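Local structure of beta sliding clamp (Bartonella birtlesii LL-WM9, 6PTR) at residues D357-R365 with L373-V381; L145-I156 with R211-S222. The protein probably forms a ring-shaped head-to-tail homodimer around DNA that tethers DNA polymerases and other proteins to it and makes replication processive. All coordinates share one frame; numbering follows the deposited sequence.

Contact 1 of 2, residues D357-R365 with L373-V381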
loop_
_atom_site.group_PDB
_atom_site.type_symbol
_atom_site.label_atom_id
_atom_site.label_comp_id
_atom_site.label_asym_id
_atom_site.label_seq_id
_atom_site.Cartn_x
_atom_site.Cartn_y
_atom_site.Cartn_z
ATOM N N ASP C 357 -27.631 30.017 6.730
ATOM C CA ASP C 357 -28.042 29.990 5.336
ATOM C C ASP C 357 -27.054 29.154 4.523
ATOM O O ASP C 357 -26.094 28.576 5.041
ATOM C CB ASP C 357 -28.153 31.410 4.780
ATOM C CG ASP C 357 -26.859 32.186 4.927
ATOM O OD1 ASP C 357 -25.880 31.855 4.224
ATOM O OD2 ASP C 357 -26.805 33.120 5.759
ATOM N N ALA C 358 -27.284 29.107 3.210
ATOM C CA ALA C 358 -26.549 28.164 2.383
ATOM C C ALA C 358 -25.091 28.546 2.162
ATOM O O ALA C 358 -24.318 27.707 1.691
ATOM C CB ALA C 358 -27.255 28.027 1.030
ATOM N N VAL C 359 -24.688 29.779 2.454
ATOM C CA VAL C 359 -23.281 30.104 2.262
ATOM C C VAL C 359 -22.613 30.546 3.561
ATOM O O VAL C 359 -21.562 31.178 3.531
ATOM C CB VAL C 359 -23.088 31.149 1.148
ATOM C CG1 VAL C 359 -23.513 30.539 -0.196
ATOM C CG2 VAL C 359 -23.867 32.421 1.450
ATOM N N ALA C 360 -23.216 30.206 4.714
ATOM C CA ALA C 360 -22.651 30.562 6.009
ATOM C C ALA C 360 -22.036 29.342 6.677
ATOM O O ALA C 360 -22.512 28.223 6.478
ATOM C CB ALA C 360 -23.731 31.148 6.923
ATOM N N PRO C 361 -20.983 29.533 7.478
ATOM C CA PRO C 361 -20.323 28.384 8.119
ATOM C C PRO C 361 -21.284 27.586 8.983
ATOM O O PRO C 361 -22.170 28.141 9.634
ATOM C CB PRO C 361 -19.231 29.036 8.986
ATOM C CG PRO C 361 -19.015 30.368 8.438
ATOM C CD PRO C 361 -20.300 30.803 7.772
ATOM N N ALA C 362 -21.080 26.274 9.000
ATOM C CA ALA C 362 -21.851 25.351 9.822
ATOM C C ALA C 362 -21.022 25.001 11.043
ATOM O O ALA C 362 -19.809 24.828 10.936
ATOM C CB ALA C 362 -22.179 24.076 9.053
ATOM N N LEU C 363 -21.683 24.888 12.192
ATOM C CA LEU C 363 -21.052 24.469 13.439
ATOM C C LEU C 363 -21.460 23.026 13.702
ATOM O O LEU C 363 -22.658 22.719 13.737
ATOM C CB LEU C 363 -21.500 25.376 14.579
ATOM C CG LEU C 363 -21.048 25.166 16.035
ATOM C CD1 LEU C 363 -19.596 25.424 16.190
ATOM C CD2 LEU C 363 -21.826 26.112 16.963
ATOM N N ILE C 364 -20.470 22.147 13.896
ATOM C CA ILE C 364 -20.710 20.706 13.981
ATOM C C ILE C 364 -20.100 20.155 15.262
ATOM O O ILE C 364 -19.016 20.580 15.687
ATOM C CB ILE C 364 -20.144 19.956 12.761
ATOM C CG1 ILE C 364 -20.763 20.468 11.463
ATOM C CG2 ILE C 364 -20.355 18.448 12.905
ATOM C CD1 ILE C 364 -20.037 20.012 10.238
ATOM N N ARG C 365 -20.791 19.190 15.869
ATOM C CA ARG C 365 -20.290 18.566 17.087
ATOM C C ARG C 365 -21.058 17.286 17.374
ATOM O O ARG C 365 -22.146 17.039 16.828
ATOM C CB ARG C 365 -20.384 19.515 18.281
ATOM C CG ARG C 365 -21.734 20.146 18.430
ATOM C CD ARG C 365 -21.942 20.582 19.849
ATOM N NE ARG C 365 -21.089 21.705 20.212
ATOM C CZ ARG C 365 -21.441 22.979 20.073
ATOM N NH1 ARG C 365 -22.629 23.286 19.570
ATOM N NH2 ARG C 365 -20.607 23.944 20.443
ATOM N N LEU C 373 -15.351 21.605 19.150
ATOM C CA LEU C 373 -16.310 21.949 18.111
ATOM C C LEU C 373 -15.599 21.969 16.771
ATOM O O LEU C 373 -14.382 22.166 16.690
ATOM C CB LEU C 373 -16.994 23.295 18.369
ATOM C CG LEU C 373 -16.151 24.569 18.487
ATOM C CD1 LEU C 373 -15.887 25.204 17.107
ATOM C CD2 LEU C 373 -16.812 25.579 19.443
ATOM N N TYR C 374 -16.380 21.792 15.718
ATOM C CA TYR C 374 -15.862 21.875 14.372
ATOM C C TYR C 374 -16.680 22.892 13.593
ATOM O O TYR C 374 -17.875 23.090 13.848
ATOM C CB TYR C 374 -15.902 20.511 13.681
ATOM C CG TYR C 374 -15.168 19.495 14.488
ATOM C CD1 TYR C 374 -13.774 19.455 14.455
ATOM C CD2 TYR C 374 -15.844 18.625 15.340
ATOM C CE1 TYR C 374 -13.073 18.557 15.215
ATOM C CE2 TYR C 374 -15.141 17.702 16.119
ATOM C CZ TYR C 374 -13.753 17.686 16.050
ATOM O OH TYR C 374 -13.055 16.792 16.811
ATOM N N VAL C 375 -16.024 23.552 12.654
ATOM C CA VAL C 375 -16.696 24.468 11.744
ATOM C C VAL C 375 -16.405 24.024 10.315
ATOM O O VAL C 375 -15.276 23.648 9.981
ATOM C CB VAL C 375 -16.238 25.920 11.982
ATOM C CG1 VAL C 375 -17.025 26.882 11.087
ATOM C CG2 VAL C 375 -16.386 26.308 13.430
ATOM N N LEU C 376 -17.425 24.066 9.467
ATOM C CA LEU C 376 -17.222 23.680 8.075
ATOM C C LEU C 376 -17.908 24.684 7.161
ATOM O O LEU C 376 -19.103 24.965 7.319
ATOM C CB LEU C 376 -17.771 22.278 7.818
ATOM C CG LEU C 376 -17.607 21.776 6.383
ATOM C CD1 LEU C 376 -16.134 21.657 6.037
ATOM C CD2 LEU C 376 -18.322 20.440 6.240
ATOM N N MET C 377 -17.140 25.220 6.193
ATOM C CA MET C 377 -17.711 26.156 5.228
ATOM C C MET C 377 -18.498 25.394 4.166
ATOM O O MET C 377 -18.048 24.355 3.688
ATOM C CB MET C 377 -16.605 26.969 4.546
ATOM C CG MET C 377 -17.112 28.260 3.842
ATOM S SD MET C 377 -17.798 29.404 5.059
ATOM C CE MET C 377 -18.369 30.702 3.976
ATOM N N PRO C 378 -19.668 25.872 3.773
ATOM C CA PRO C 378 -20.386 25.222 2.667
ATOM C C PRO C 378 -19.731 25.507 1.324
ATOM O O PRO C 378 -18.830 26.338 1.194
ATOM C CB PRO C 378 -21.788 25.834 2.716
ATOM C CG PRO C 378 -21.640 27.097 3.488
ATOM C CD PRO C 378 -20.483 26.878 4.455
ATOM N N VAL C 379 -20.250 24.827 0.298
ATOM C CA VAL C 379 -19.883 25.104 -1.088
ATOM C C VAL C 379 -21.189 25.314 -1.855
ATOM O O VAL C 379 -22.242 24.807 -1.464
ATOM C CB VAL C 379 -19.050 23.974 -1.742
ATOM C CG1 VAL C 379 -17.757 23.700 -0.924
ATOM C CG2 VAL C 379 -19.867 22.695 -1.874
ATOM N N ARG C 380 -21.104 26.019 -2.977
ATOM C CA ARG C 380 -22.324 26.301 -3.731
ATOM C C ARG C 380 -22.781 25.062 -4.499
ATOM O O ARG C 380 -21.971 24.311 -5.054
ATOM C CB ARG C 380 -22.124 27.477 -4.688
ATOM C CG ARG C 380 -21.846 28.795 -3.977
ATOM C CD ARG C 380 -22.096 29.950 -4.934
ATOM N NE ARG C 380 -23.485 29.976 -5.410
ATOM C CZ ARG C 380 -23.926 30.800 -6.353
ATOM N NH1 ARG C 380 -23.080 31.659 -6.908
ATOM N NH2 ARG C 380 -25.199 30.770 -6.743
ATOM N N VAL C 381 -24.096 24.860 -4.530
ATOM C CA VAL C 381 -24.718 23.759 -5.236
ATOM C C VAL C 381 -25.985 24.288 -5.921
ATOM O O VAL C 381 -26.389 25.449 -5.742
ATOM C CB VAL C 381 -25.055 22.590 -4.301
ATOM C CG1 VAL C 381 -23.789 21.884 -3.796
ATOM C CG2 VAL C 381 -25.954 23.099 -3.145
ATOM O OXT VAL C 381 -26.632 23.568 -6.700
HETATM O O HOH W 1 -24.448 25.806 -0.256
#

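Contact 2 of 2, residues L145-I156 with R211-S222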
loop_
_atom_site.group_PDB
_atom_site.type_symbol
_atom_site.label_atom_id
_atom_site.label_comp_id
_atom_site.label_asym_id
_atom_site.label_seq_id
_atom_site.Cartn_x
_atom_site.Cartn_y
_atom_site.Cartn_z
ATOM N N LEU C 145 -2.835 15.068 26.034
ATOM C CA LEU C 145 -2.227 15.678 24.848
ATOM C C LEU C 145 -2.656 14.957 23.580
ATOM O O LEU C 145 -2.940 15.590 22.553
ATOM C CB LEU C 145 -0.700 15.670 24.965
ATOM C CG LEU C 145 -0.017 16.248 23.710
ATOM C CD1 LEU C 145 -0.386 17.716 23.508
ATOM C CD2 LEU C 145 1.499 16.086 23.849
ATOM N N LYS C 146 -2.734 13.630 23.635
ATOM C CA LYS C 146 -3.201 12.902 22.464
ATOM C C LYS C 146 -4.621 13.313 22.092
ATOM O O LYS C 146 -4.944 13.447 20.907
ATOM C CB LYS C 146 -3.150 11.404 22.726
ATOM C CG LYS C 146 -3.572 10.580 21.526
ATOM C CD LYS C 146 -3.514 9.098 21.855
ATOM C CE LYS C 146 -3.790 8.223 20.631
ATOM N NZ LYS C 146 -5.155 8.395 20.088
ATOM N N HIS C 147 -5.485 13.476 23.097
ATOM C CA HIS C 147 -6.855 13.903 22.841
ATOM C C HIS C 147 -6.875 15.256 22.143
ATOM O O HIS C 147 -7.596 15.445 21.159
ATOM C CB HIS C 147 -7.630 13.954 24.152
ATOM C CG HIS C 147 -8.990 14.569 24.028
ATOM N ND1 HIS C 147 -10.022 13.961 23.347
ATOM C CD2 HIS C 147 -9.483 15.742 24.496
ATOM C CE1 HIS C 147 -11.094 14.732 23.403
ATOM N NE2 HIS C 147 -10.795 15.817 24.096
ATOM N N LEU C 148 -6.087 16.216 22.641
ATOM C CA LEU C 148 -6.070 17.543 22.023
ATOM C C LEU C 148 -5.624 17.466 20.572
ATOM O O LEU C 148 -6.218 18.104 19.691
ATOM C CB LEU C 148 -5.160 18.480 22.812
ATOM C CG LEU C 148 -5.491 18.644 24.293
ATOM C CD1 LEU C 148 -4.354 19.341 25.011
ATOM C CD2 LEU C 148 -6.787 19.425 24.446
ATOM N N LEU C 149 -4.561 16.698 20.302
ATOM C CA LEU C 149 -4.058 16.588 18.940
ATOM C C LEU C 149 -5.013 15.788 18.058
ATOM O O LEU C 149 -5.181 16.104 16.871
ATOM C CB LEU C 149 -2.670 15.941 18.942
ATOM C CG LEU C 149 -1.616 16.784 19.655
ATOM C CD1 LEU C 149 -0.300 16.036 19.804
ATOM C CD2 LEU C 149 -1.382 18.113 18.944
ATOM N N ASP C 150 -5.639 14.748 18.616
ATOM C CA ASP C 150 -6.633 13.978 17.861
ATOM C C ASP C 150 -7.811 14.835 17.427
ATOM O O ASP C 150 -8.397 14.595 16.362
ATOM C CB ASP C 150 -7.168 12.810 18.691
ATOM C CG ASP C 150 -6.245 11.611 18.693
ATOM O OD1 ASP C 150 -5.394 11.491 17.785
ATOM O OD2 ASP C 150 -6.405 10.771 19.605
ATOM N N CYS C 151 -8.197 15.816 18.243
ATOM C CA CYS C 151 -9.307 16.684 17.848
ATOM C C CYS C 151 -8.958 17.644 16.714
ATOM O O CYS C 151 -9.875 18.154 16.055
ATOM C CB CYS C 151 -9.797 17.514 19.034
ATOM S SG CYS C 151 -10.642 16.615 20.338
ATOM N N THR C 152 -7.673 17.928 16.474
ATOM C CA THR C 152 -7.291 19.055 15.632
ATOM C C THR C 152 -6.382 18.711 14.463
ATOM O O THR C 152 -6.385 19.455 13.475
ATOM C CB THR C 152 -6.613 20.146 16.476
ATOM O OG1 THR C 152 -5.570 19.559 17.267
ATOM C CG2 THR C 152 -7.632 20.794 17.418
ATOM N N GLN C 153 -5.611 17.623 14.529
ATOM C CA GLN C 153 -4.615 17.359 13.487
ATOM C C GLN C 153 -5.233 17.284 12.089
ATOM O O GLN C 153 -4.650 17.784 11.117
ATOM C CB GLN C 153 -3.872 16.063 13.800
ATOM C CG GLN C 153 -2.836 15.730 12.787
ATOM C CD GLN C 153 -2.205 14.399 13.101
ATOM O OE1 GLN C 153 -2.804 13.576 13.804
ATOM N NE2 GLN C 153 -1.003 14.172 12.587
ATOM N N PHE C 154 -6.386 16.634 11.953
ATOM C CA PHE C 154 -6.940 16.417 10.620
ATOM C C PHE C 154 -7.244 17.720 9.897
ATOM O O PHE C 154 -7.293 17.728 8.661
ATOM C CB PHE C 154 -8.224 15.582 10.697
ATOM C CG PHE C 154 -9.425 16.383 11.099
ATOM C CD1 PHE C 154 -9.589 16.803 12.420
ATOM C CD2 PHE C 154 -10.371 16.761 10.151
ATOM C CE1 PHE C 154 -10.684 17.572 12.799
ATOM C CE2 PHE C 154 -11.459 17.509 10.519
ATOM C CZ PHE C 154 -11.625 17.929 11.827
ATOM N N ALA C 155 -7.472 18.819 10.621
ATOM C CA ALA C 155 -7.894 20.053 9.953
ATOM C C ALA C 155 -6.721 20.925 9.523
ATOM O O ALA C 155 -6.935 21.973 8.904
ATOM C CB ALA C 155 -8.832 20.865 10.858
ATOM N N ILE C 156 -5.489 20.520 9.825
ATOM C CA ILE C 156 -4.328 21.344 9.499
ATOM C C ILE C 156 -4.182 21.476 7.996
ATOM O O ILE C 156 -4.308 20.493 7.242
ATOM C CB ILE C 156 -3.040 20.744 10.081
ATOM C CG1 ILE C 156 -3.074 20.687 11.596
ATOM C CG2 ILE C 156 -1.822 21.526 9.598
ATOM C CD1 ILE C 156 -1.932 19.830 12.119
ATOM N N ARG C 211 3.038 21.416 11.388
ATOM C CA ARG C 211 2.392 20.172 10.978
ATOM C C ARG C 211 3.286 18.943 11.145
ATOM O O ARG C 211 2.824 17.901 11.630
ATOM C CB ARG C 211 1.942 20.316 9.518
ATOM C CG ARG C 211 1.273 19.104 8.934
ATOM C CD ARG C 211 0.539 19.460 7.648
ATOM N NE ARG C 211 1.364 20.226 6.717
ATOM C CZ ARG C 211 2.134 19.679 5.785
ATOM N NH1 ARG C 211 2.844 20.447 4.972
ATOM N NH2 ARG C 211 2.199 18.358 5.669
ATOM N N LYS C 212 4.569 19.033 10.765
ATOM C CA LYS C 212 5.424 17.842 10.862
ATOM C C LYS C 212 5.644 17.418 12.308
ATOM O O LYS C 212 5.619 16.218 12.614
ATOM C CB LYS C 212 6.778 18.064 10.177
ATOM C CG LYS C 212 7.732 16.835 10.310
ATOM C CD LYS C 212 8.916 16.962 9.378
ATOM C CE LYS C 212 9.757 15.663 9.332
ATOM N NZ LYS C 212 10.916 15.786 8.436
ATOM N N ALA C 213 5.906 18.379 13.207
ATOM C CA ALA C 213 6.056 18.057 14.621
ATOM C C ALA C 213 4.783 17.427 15.158
ATOM O O ALA C 213 4.834 16.425 15.894
ATOM C CB ALA C 213 6.406 19.317 15.424
ATOM N N VAL C 214 3.625 17.989 14.795
ATOM C CA VAL C 214 2.362 17.405 15.229
ATOM C C VAL C 214 2.276 15.960 14.772
ATOM O O VAL C 214 1.903 15.077 15.544
ATOM C CB VAL C 214 1.166 18.219 14.708
ATOM C CG1 VAL C 214 -0.127 17.459 14.991
ATOM C CG2 VAL C 214 1.143 19.602 15.359
ATOM N N GLY C 215 2.642 15.698 13.518
ATOM C CA GLY C 215 2.503 14.355 12.978
ATOM C C GLY C 215 3.421 13.350 13.648
ATOM O O GLY C 215 3.017 12.218 13.938
ATOM N N GLU C 216 4.654 13.748 13.928
ATOM C CA GLU C 216 5.565 12.819 14.592
ATOM C C GLU C 216 5.165 12.594 16.041
ATOM O O GLU C 216 5.272 11.467 16.559
ATOM C CB GLU C 216 6.999 13.338 14.499
ATOM C CG GLU C 216 7.513 13.356 13.075
ATOM C CD GLU C 216 7.390 11.997 12.401
ATOM O OE1 GLU C 216 7.852 10.985 12.981
ATOM O OE2 GLU C 216 6.803 11.941 11.307
ATOM N N LEU C 217 4.742 13.660 16.729
ATOM C CA LEU C 217 4.245 13.503 18.085
ATOM C C LEU C 217 3.065 12.547 18.105
ATOM O O LEU C 217 2.995 11.644 18.949
ATOM C CB LEU C 217 3.877 14.884 18.649
ATOM C CG LEU C 217 3.553 15.088 20.122
ATOM C CD1 LEU C 217 4.659 14.538 20.986
ATOM C CD2 LEU C 217 3.357 16.593 20.372
ATOM N N GLN C 218 2.163 12.683 17.129
ATOM C CA GLN C 218 0.989 11.826 17.070
ATOM C C GLN C 218 1.364 10.376 16.836
ATOM O O GLN C 218 0.744 9.473 17.407
ATOM C CB GLN C 218 0.041 12.324 15.979
ATOM C CG GLN C 218 -0.775 13.492 16.456
ATOM C CD GLN C 218 -1.962 13.034 17.293
ATOM O OE1 GLN C 218 -1.798 12.612 18.441
ATOM N NE2 GLN C 218 -3.160 13.088 16.706
ATOM N N LYS C 219 2.392 10.119 16.021
ATOM C CA LYS C 219 2.798 8.729 15.813
ATOM C C LYS C 219 3.297 8.099 17.112
ATOM O O LYS C 219 3.021 6.927 17.392
ATOM C CB LYS C 219 3.882 8.637 14.739
ATOM C CG LYS C 219 3.394 8.925 13.324
ATOM C CD LYS C 219 4.583 9.071 12.385
ATOM C CE LYS C 219 4.164 9.448 10.973
ATOM N NZ LYS C 219 5.362 9.644 10.104
ATOM N N LEU C 220 4.043 8.858 17.916
ATOM C CA LEU C 220 4.472 8.322 19.201
ATOM C C LEU C 220 3.286 8.142 20.140
ATOM O O LEU C 220 3.142 7.092 20.776
ATOM C CB LEU C 220 5.520 9.245 19.824
ATOM C CG LEU C 220 5.925 8.811 21.235
ATOM C CD1 LEU C 220 6.629 7.432 21.216
ATOM C CD2 LEU C 220 6.805 9.854 21.892
ATOM N N LEU C 221 2.419 9.156 20.224
ATOM C CA LEU C 221 1.273 9.093 21.123
ATOM C C LEU C 221 0.304 7.972 20.751
ATOM O O LEU C 221 -0.380 7.440 21.631
ATOM C CB LEU C 221 0.559 10.443 21.141
ATOM C CG LEU C 221 1.375 11.531 21.850
ATOM C CD1 LEU C 221 0.723 12.884 21.689
ATOM C CD2 LEU C 221 1.502 11.193 23.320
ATOM N N SER C 222 0.228 7.603 19.464
ATOM C CA SER C 222 -0.654 6.517 19.044
ATOM C C SER C 222 -0.314 5.204 19.734
ATOM O O SER C 222 -1.154 4.294 19.773
ATOM C CB SER C 222 -0.576 6.333 17.525
ATOM O OG SER C 222 0.715 5.883 17.145
HETATM O O HOH W 2 0.602 11.450 12.670
HETATM O O HOH W 3 0.296 16.496 11.218
#

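Contact 1 of 2, residues D357-R365 with L373-V381
A362 and L376 form a hydrogen-bonded antiparallel pair, and I364 with Y374 forms the next one, closing the last hairpin of the C-terminal domain. Four backbone bonds define the register: A362 N to L376 O, L376 N to A362 O, I364 N to Y374 O and Y374 N to I364 O all lie between 2.8 and 2.9 Å. The intervening pair L363-V375 is non-hydrogen-bonded; its CA-H groups touch carbonyls instead, V375 CA lying 3.2 Å from A362 O.

Packing is tight over this paired stretch. I364 CD1 reaches L376 CB at 4.0 Å on the face where F334 and helix 336-345 cover L376; Y374 OH is hydrogen-bonded to Q345 NE2. On the other face L363 stretches CG away from its own backbone N (chi1 178°), which brings CD1 within 3.8 Å of L373 CD1, while V375 CG1 meets P361 CB at 3.7 Å. The M377 chain, bent at chi2 (64°), runs alongside the P361 ring, with M377 SD 3.7 Å from P361 CG.

Before P361 and after M377 the two loops diverge. D357 to A360 make a type I turn, its start shaped by an Asx turn in which V359 N donates to D357 OD1. The P378 ring still lies close to the A358 and A360 carbonyls, its CD 3.2 Å from A360 O, but the outer side at V359 and R380 is exposed. Direct main-chain pairing here gives way to proline packing and a water that donates to both A358 O and V379 O. Beside the hydrogen-bonded strands, turn and tail thus form part of the griselimycin site: the R380 backbone hydrogen-bonds to the peptide, while V359, V375 and M377 supply apolar contacts.

Contact 2 of 2, residues L145-I156 with R211-S222
L149 enters helix 211-221 as a knob into a hole formed by V214, L217, Q218 and L221. Its CD1 lies 3.7 Å from L217 CD2, and its CB rests against Q218 CD at 3.4 Å. The L145 side chain extends the apolar seam: its CD2 end meets the end of L217, and it lies roughly perpendicular to L221. I156 CG2 touches R211 CD at 3.7 Å.

Along one border, Q218 NE2 donates twice at 3.0 Å: to D150 OD1 on the anti side but 34° out of the carboxylate plane, and to Q153 OE1 from above its carbonyl plane. The bend of Q218 at chi2 (-81°) folds the amide over L149 CB, and the two bonds restrict its rotation. The helix axes cross at -127° and approach to 10.2 Å, giving the helix pair of the central domain, one of the clamp's three related domains, whose helices in this family face the DNA channel.

Second-shell groups position these partners. K146 NZ forms a salt bridge with D150 OD2 on its syn lone pair, while the aliphatic chain of K146 runs antiparallel to the L221 side chain. Two waters accept from Q153 NE2, one donating to R211 O, the other to G215 O. Further out, I168 backs L149, V214 and I156.

How the contacts relate
Contact 1 pairs strands and contact 2 packs helices; the centre of contact 1 is about 24 Å, that of contact 2 about 3 Å, from the centre of the chain. Position does not dictate burial: contact 1 is mostly buried, with its exposed side at the turn and tail, while contact 2 is partly buried and borders solvent through polar side chains. Main-chain bonds set the register of contact 1; contact 2 relies on a leucine knob in a largely apolar hole and an amide-carboxylate network. Strand 372-376 joins strand 189-196 of the central domain, on which helix 142-152 packs. The contacts meet directly: Y374 CE1 lies 3.3 Å from C151 O, and Q345 bonds to both Y374 OH and D150 O.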